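Side-chain contacts in peroxisomal fatty acid beta-oxidation multifunctional protein MFP2 (Arabidopsis thaliana, PDB 2WTB), which catalyses enoyl-CoA hydration and NAD-dependent 3-hydroxyacyl-CoA dehydrogenation in the peroxisomal beta-oxidation of fatty acids during seed germination: residues G87-I91 with D92-D96; G111-G115 with G116-L120; R127-A130 with P131-L135. One frame throughout, in Å; residues are numbered along the deposited sequence.

In the fold
All three contacts belong to the enoyl-CoA hydratase/isomerase region near the start of the chain. They follow in order: contact 1 in helix 88-99, contact 2 from strand 112-114 into helix 116-123, contact 3 between strands 126-129 and 134-136. Contacts 2 and 3 are neighbours, with centres about 10 Å apart. Strands 112-114 and 134-136 lie side by side in one small sheet, where A113 N probably bonds Q134 O at 2.7 Å. Contact 1 stands apart, its centre about 16 Å from that of contact 2 and about 24 Å from that of contact 3. Its nearest atoms are about 5 Å from contact 2, without touching; both probably border the hydratase site at E119, the predicted nucleophile.

Contact 1 of 3, residues G87-I91 with D92-D96; sequences GYISI and DIITD
Y88 packs against D92 and I93 in the opening turns of helix 88-99, within the hydratase region of crotonase type. These turns are wider than those of a regular alpha helix and are of the pi type. Well-formed bonds span five residues. I94 N meets I89 O at 2.8 Å, almost straight. D96 N meets I91 O at 2.8 Å. I93 N also donates to Y88 O, in the plane of that carbonyl. The four-residue bonds beside them, such as D92 N to Y88 O, are weak.

The Y88 ring carbon CG lies anti to the backbone N (chi1 174°), which lays the ring next to the following turn. I93 CG1 comes over one ring face, 4.1 Å above the plane and offset toward the rim. I93 CD1 reaches further out, 4.0 Å from Y88 CZ. D92 OD1 stands at the ring edge, 3.5 Å from Y88 CD1. The carboxylate and ring planes are 69° apart. Replacing Y88 by an alanine would probably leave I93 CG1 and CD1 without their aromatic partner and the D92 carboxylate freer to turn.

I89 CG2 touches I94 CG1 at 4.3 Å, a plain apolar contact. Around the helix, Y88 and I93 lean on K40 of helix 33-46, and I91 on L267 of helix 263-277. I89 and I94 both touch F148, and the I94 side chain is about 5 Å from that of E119, the predicted nucleophile. T95 OG1 is also hydrogen-bonded to R153 NH2, and D96 OD2 forms a salt bridge with R264.

T95 OG1 sits beside its own backbone N (chi1 -62°). From there the hydroxyl turns back and donates to S90 O at 2.8 Å.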
# COMPACT_ATOMS: atom_id res chain seq x y z
N GLY A 87 -5.75 7.04 29.03
CA GLY A 87 -6.13 8.27 28.35
C GLY A 87 -5.60 9.51 29.05
O GLY A 87 -6.27 10.54 29.08
N TYR A 88 -4.41 9.40 29.61
CA TYR A 88 -3.79 10.53 30.29
C TYR A 88 -3.70 11.74 29.37
O TYR A 88 -4.05 12.85 29.76
CB TYR A 88 -2.40 10.16 30.81
CG TYR A 88 -1.64 11.32 31.41
CD1 TYR A 88 -2.10 11.95 32.56
CD2 TYR A 88 -0.47 11.80 30.82
CE1 TYR A 88 -1.41 13.01 33.12
CE2 TYR A 88 0.22 12.86 31.37
CZ TYR A 88 -0.25 13.46 32.52
OH TYR A 88 0.43 14.52 33.07
N ILE A 89 -3.24 11.51 28.15
CA ILE A 89 -3.12 12.59 27.17
C ILE A 89 -4.49 13.02 26.66
O ILE A 89 -4.87 14.18 26.80
CB ILE A 89 -2.25 12.17 25.98
CG1 ILE A 89 -0.85 11.79 26.46
CG2 ILE A 89 -2.18 13.29 24.96
CD1 ILE A 89 0.01 11.16 25.39
N SER A 90 -5.21 12.07 26.08
CA SER A 90 -6.53 12.34 25.52
C SER A 90 -7.40 13.14 26.48
O SER A 90 -8.02 14.14 26.10
CB SER A 90 -7.23 11.02 25.18
OG SER A 90 -8.54 11.25 24.69
N ILE A 91 -7.42 12.72 27.74
CA ILE A 91 -8.34 13.28 28.72
C ILE A 91 -7.72 14.38 29.58
O ILE A 91 -8.20 15.51 29.59
CB ILE A 91 -8.91 12.18 29.63
CG1 ILE A 91 -9.60 11.10 28.78
CG2 ILE A 91 -9.88 12.76 30.64
CD1 ILE A 91 -10.04 9.90 29.56
N ASP A 92 -6.65 14.04 30.30
CA ASP A 92 -6.04 14.98 31.23
C ASP A 92 -5.37 16.17 30.55
O ASP A 92 -5.50 17.31 31.00
CB ASP A 92 -5.03 14.27 32.14
CG ASP A 92 -5.70 13.49 33.25
OD1 ASP A 92 -4.99 13.08 34.19
OD2 ASP A 92 -6.93 13.29 33.19
N ILE A 93 -4.66 15.91 29.46
CA ILE A 93 -3.91 16.96 28.77
C ILE A 93 -4.76 17.70 27.74
O ILE A 93 -4.92 18.92 27.82
CB ILE A 93 -2.65 16.41 28.08
CG1 ILE A 93 -1.76 15.71 29.10
CG2 ILE A 93 -1.89 17.53 27.38
CD1 ILE A 93 -1.46 16.54 30.32
N ILE A 94 -5.28 16.97 26.77
CA ILE A 94 -6.02 17.57 25.67
C ILE A 94 -7.39 18.10 26.07
O ILE A 94 -7.76 19.23 25.74
CB ILE A 94 -6.17 16.58 24.49
CG1 ILE A 94 -4.83 16.41 23.78
CG2 ILE A 94 -7.22 17.06 23.52
CD1 ILE A 94 -4.92 15.56 22.53
N THR A 95 -8.15 17.29 26.80
CA THR A 95 -9.53 17.62 27.14
C THR A 95 -9.66 18.57 28.33
O THR A 95 -10.35 19.58 28.26
CB THR A 95 -10.36 16.36 27.40
OG1 THR A 95 -10.40 15.56 26.22
CG2 THR A 95 -11.78 16.72 27.81
N ASP A 96 -8.99 18.23 29.43
CA ASP A 96 -9.11 19.00 30.66
C ASP A 96 -8.19 20.22 30.67
O ASP A 96 -8.65 21.35 30.84
CB ASP A 96 -8.83 18.11 31.87
CG ASP A 96 -9.92 17.08 32.10
OD1 ASP A 96 -11.02 17.24 31.53
OD2 ASP A 96 -9.67 16.10 32.84

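Contact 2 of 3, residues G111-G115 with G116-L120; sequences GLALG and GGLEL
L118 CB presses on A113 O at 3.2 Å where strand 112-114 turns into helix 116-123. The turn is the tight side of the contact. G115 holds the N-cap position, and E119 N bonds G115 O at 2.8 Å, nearly straight. L118 N adds a weak bond to the same oxygen. G117 N donates to L114 O at 2.9 Å, from above the carbonyl plane. A side-chain carbon on G117 would come very close to L114 O. E119 CG lies 3.4 Å from G115 O. The far end of E119, the predicted nucleophile, is held elsewhere: OE2 accepts from F148 N and G150 N. In crotonase relatives the start of this helix supplies a backbone N-H to the oxyanion hole, and it may do so here.

The other side is looser. L114 is partly exposed and its CB points away from the helix. In the buried part, A113 CB meets L118 CD1 loosely, at 4.4 Å.

The strand and helix segments run at 98° to each other. L112 and L114 bond S65 through the backbone, while A113 and L118 both rest on L135 of strand 134-136.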
# COMPACT_ATOMS: atom_id res chain seq x y z
N GLY A 111 -0.32 22.88 5.55
CA GLY A 111 0.17 21.62 5.04
C GLY A 111 -0.73 20.44 5.36
O GLY A 111 -1.50 20.00 4.50
N LEU A 112 -0.63 19.93 6.58
CA LEU A 112 -1.45 18.80 7.00
C LEU A 112 -1.81 18.81 8.48
O LEU A 112 -1.17 19.48 9.29
CB LEU A 112 -0.77 17.47 6.64
CG LEU A 112 0.69 17.22 7.04
CD1 LEU A 112 0.93 17.46 8.52
CD2 LEU A 112 1.10 15.81 6.67
N ALA A 113 -2.85 18.05 8.80
CA ALA A 113 -3.26 17.80 10.17
C ALA A 113 -3.91 16.42 10.17
O ALA A 113 -5.11 16.30 9.96
CB ALA A 113 -4.25 18.85 10.65
N LEU A 114 -3.10 15.39 10.39
CA LEU A 114 -3.57 14.01 10.31
C LEU A 114 -3.48 13.31 11.66
O LEU A 114 -2.53 13.53 12.42
CB LEU A 114 -2.77 13.24 9.27
CG LEU A 114 -2.74 13.81 7.86
CD1 LEU A 114 -1.90 12.93 6.95
CD2 LEU A 114 -4.15 13.95 7.31
N GLY A 115 -4.46 12.46 11.95
CA GLY A 115 -4.47 11.70 13.19
C GLY A 115 -4.36 12.58 14.42
O GLY A 115 -5.09 13.56 14.56
N GLY A 116 -3.45 12.22 15.32
CA GLY A 116 -3.21 13.01 16.52
C GLY A 116 -3.08 14.49 16.21
O GLY A 116 -3.44 15.34 17.03
N GLY A 117 -2.55 14.81 15.03
CA GLY A 117 -2.43 16.19 14.61
C GLY A 117 -3.78 16.85 14.41
O GLY A 117 -3.98 18.00 14.81
N LEU A 118 -4.71 16.12 13.80
CA LEU A 118 -6.05 16.63 13.59
C LEU A 118 -6.81 16.66 14.91
O LEU A 118 -7.61 17.56 15.16
CB LEU A 118 -6.81 15.76 12.58
CG LEU A 118 -8.25 16.19 12.28
CD1 LEU A 118 -8.29 17.61 11.74
CD2 LEU A 118 -8.91 15.22 11.30
N GLU A 119 -6.55 15.67 15.75
CA GLU A 119 -7.22 15.57 17.04
C GLU A 119 -6.86 16.75 17.93
O GLU A 119 -7.73 17.38 18.52
CB GLU A 119 -6.88 14.24 17.72
CG GLU A 119 -7.46 13.02 17.00
CD GLU A 119 -7.12 11.71 17.69
OE1 GLU A 119 -5.92 11.40 17.82
OE2 GLU A 119 -8.05 10.99 18.10
N LEU A 120 -5.56 17.04 18.03
CA LEU A 120 -5.09 18.18 18.81
C LEU A 120 -5.76 19.48 18.35
O LEU A 120 -6.11 20.34 19.16
CB LEU A 120 -3.57 18.30 18.70
CG LEU A 120 -2.92 19.50 19.40
CD1 LEU A 120 -3.30 19.56 20.87
CD2 LEU A 120 -1.41 19.43 19.24

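Contact 3 of 3, residues R127-A130 with P131-L135; sequences RISA and PAAQL
The flat group at the centre is the carbonyl of A130, whose oxygen accepts from A133 N across a type I beta turn. S129 OG and A133 N reach A130 O from opposite faces of its plane. A133 N donates at 3.2 Å with an N-H...O angle of 162°, from well above the plane. S129 OG donates at 3.3 Å and is tilted less, by 24°. The carbonyl oxygen of A130, a buried residue, thus accepts one backbone and one side-chain bond, both rather long. The P131 ring continues from the same peptide. Its CD lies 3.3 Å from A130 CB, on the side of A130 CA.

The turn runs from A130 to A133 and joins strand 126-129 to strand 134-136. The two strands belong to different sheets of the hydratase region, so the turn carries the chain from one sheet to the other. P131 and A132 occupy its two central positions. P131 is partly exposed and A132 is exposed, so the bend points outward. A130 and A133 at its ends are buried.

Neighbours close in on the base of the turn. S129 touches I109, A175 and I184, and P131 touches E176 of helix 175-181.

With chi1 at -173°, S129 OG lies beside its own carbonyl carbon, on the side of the following residues. Besides A130 O, it meets there the methyl group of the last turn residue, S129 OG lying 3.4 Å from A133 CB.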
# COMPACT_ATOMS: atom_id res chain seq x y z
N ARG A 127 -10.42 26.86 14.38
CA ARG A 127 -9.40 26.36 13.45
C ARG A 127 -9.20 27.23 12.21
O ARG A 127 -10.13 27.45 11.44
CB ARG A 127 -9.70 24.92 13.05
CG ARG A 127 -9.46 23.92 14.16
CD ARG A 127 -10.52 22.85 14.20
NE ARG A 127 -10.90 22.58 15.58
CZ ARG A 127 -11.99 23.07 16.16
NH1 ARG A 127 -12.83 23.83 15.48
NH2 ARG A 127 -12.25 22.78 17.43
N ILE A 128 -7.98 27.71 12.04
CA ILE A 128 -7.60 28.43 10.83
C ILE A 128 -6.69 27.54 10.00
O ILE A 128 -5.79 26.90 10.53
CB ILE A 128 -6.85 29.74 11.16
CG1 ILE A 128 -7.61 30.54 12.21
CG2 ILE A 128 -6.64 30.56 9.90
CD1 ILE A 128 -9.08 30.71 11.89
N SER A 129 -6.93 27.49 8.69
CA SER A 129 -6.17 26.59 7.83
C SER A 129 -5.77 27.23 6.50
O SER A 129 -6.45 28.14 6.00
CB SER A 129 -6.97 25.31 7.56
OG SER A 129 -6.19 24.37 6.85
N ALA A 130 -4.67 26.75 5.94
CA ALA A 130 -4.21 27.19 4.63
C ALA A 130 -4.96 26.41 3.56
O ALA A 130 -5.38 25.27 3.79
CB ALA A 130 -2.71 26.98 4.50
N PRO A 131 -5.12 27.01 2.37
CA PRO A 131 -5.96 26.52 1.27
C PRO A 131 -6.06 25.00 1.11
O PRO A 131 -7.12 24.44 1.41
CB PRO A 131 -5.31 27.16 0.05
CG PRO A 131 -4.85 28.48 0.56
CD PRO A 131 -4.46 28.28 2.02
N ALA A 132 -5.01 24.34 0.66
CA ALA A 132 -5.13 22.92 0.30
C ALA A 132 -4.62 21.95 1.37
O ALA A 132 -4.19 20.84 1.04
CB ALA A 132 -4.44 22.65 -1.03
N ALA A 133 -4.69 22.35 2.63
CA ALA A 133 -4.21 21.49 3.72
C ALA A 133 -5.05 20.22 3.82
O ALA A 133 -6.23 20.21 3.47
CB ALA A 133 -4.23 22.25 5.03
N GLN A 134 -4.43 19.14 4.29
CA GLN A 134 -5.12 17.86 4.43
C GLN A 134 -5.50 17.56 5.88
O GLN A 134 -4.68 17.70 6.78
CB GLN A 134 -4.27 16.71 3.88
CG GLN A 134 -4.24 16.65 2.37
CD GLN A 134 -3.61 15.36 1.87
OE1 GLN A 134 -3.30 15.23 0.68
NE2 GLN A 134 -3.43 14.41 2.77
N LEU A 135 -6.74 17.14 6.07
CA LEU A 135 -7.27 16.87 7.40
C LEU A 135 -7.95 15.52 7.39
O LEU A 135 -8.80 15.25 6.54
CB LEU A 135 -8.28 17.95 7.78
CG LEU A 135 -7.95 19.36 7.28
CD1 LEU A 135 -9.18 20.25 7.31
CD2 LEU A 135 -6.81 19.97 8.09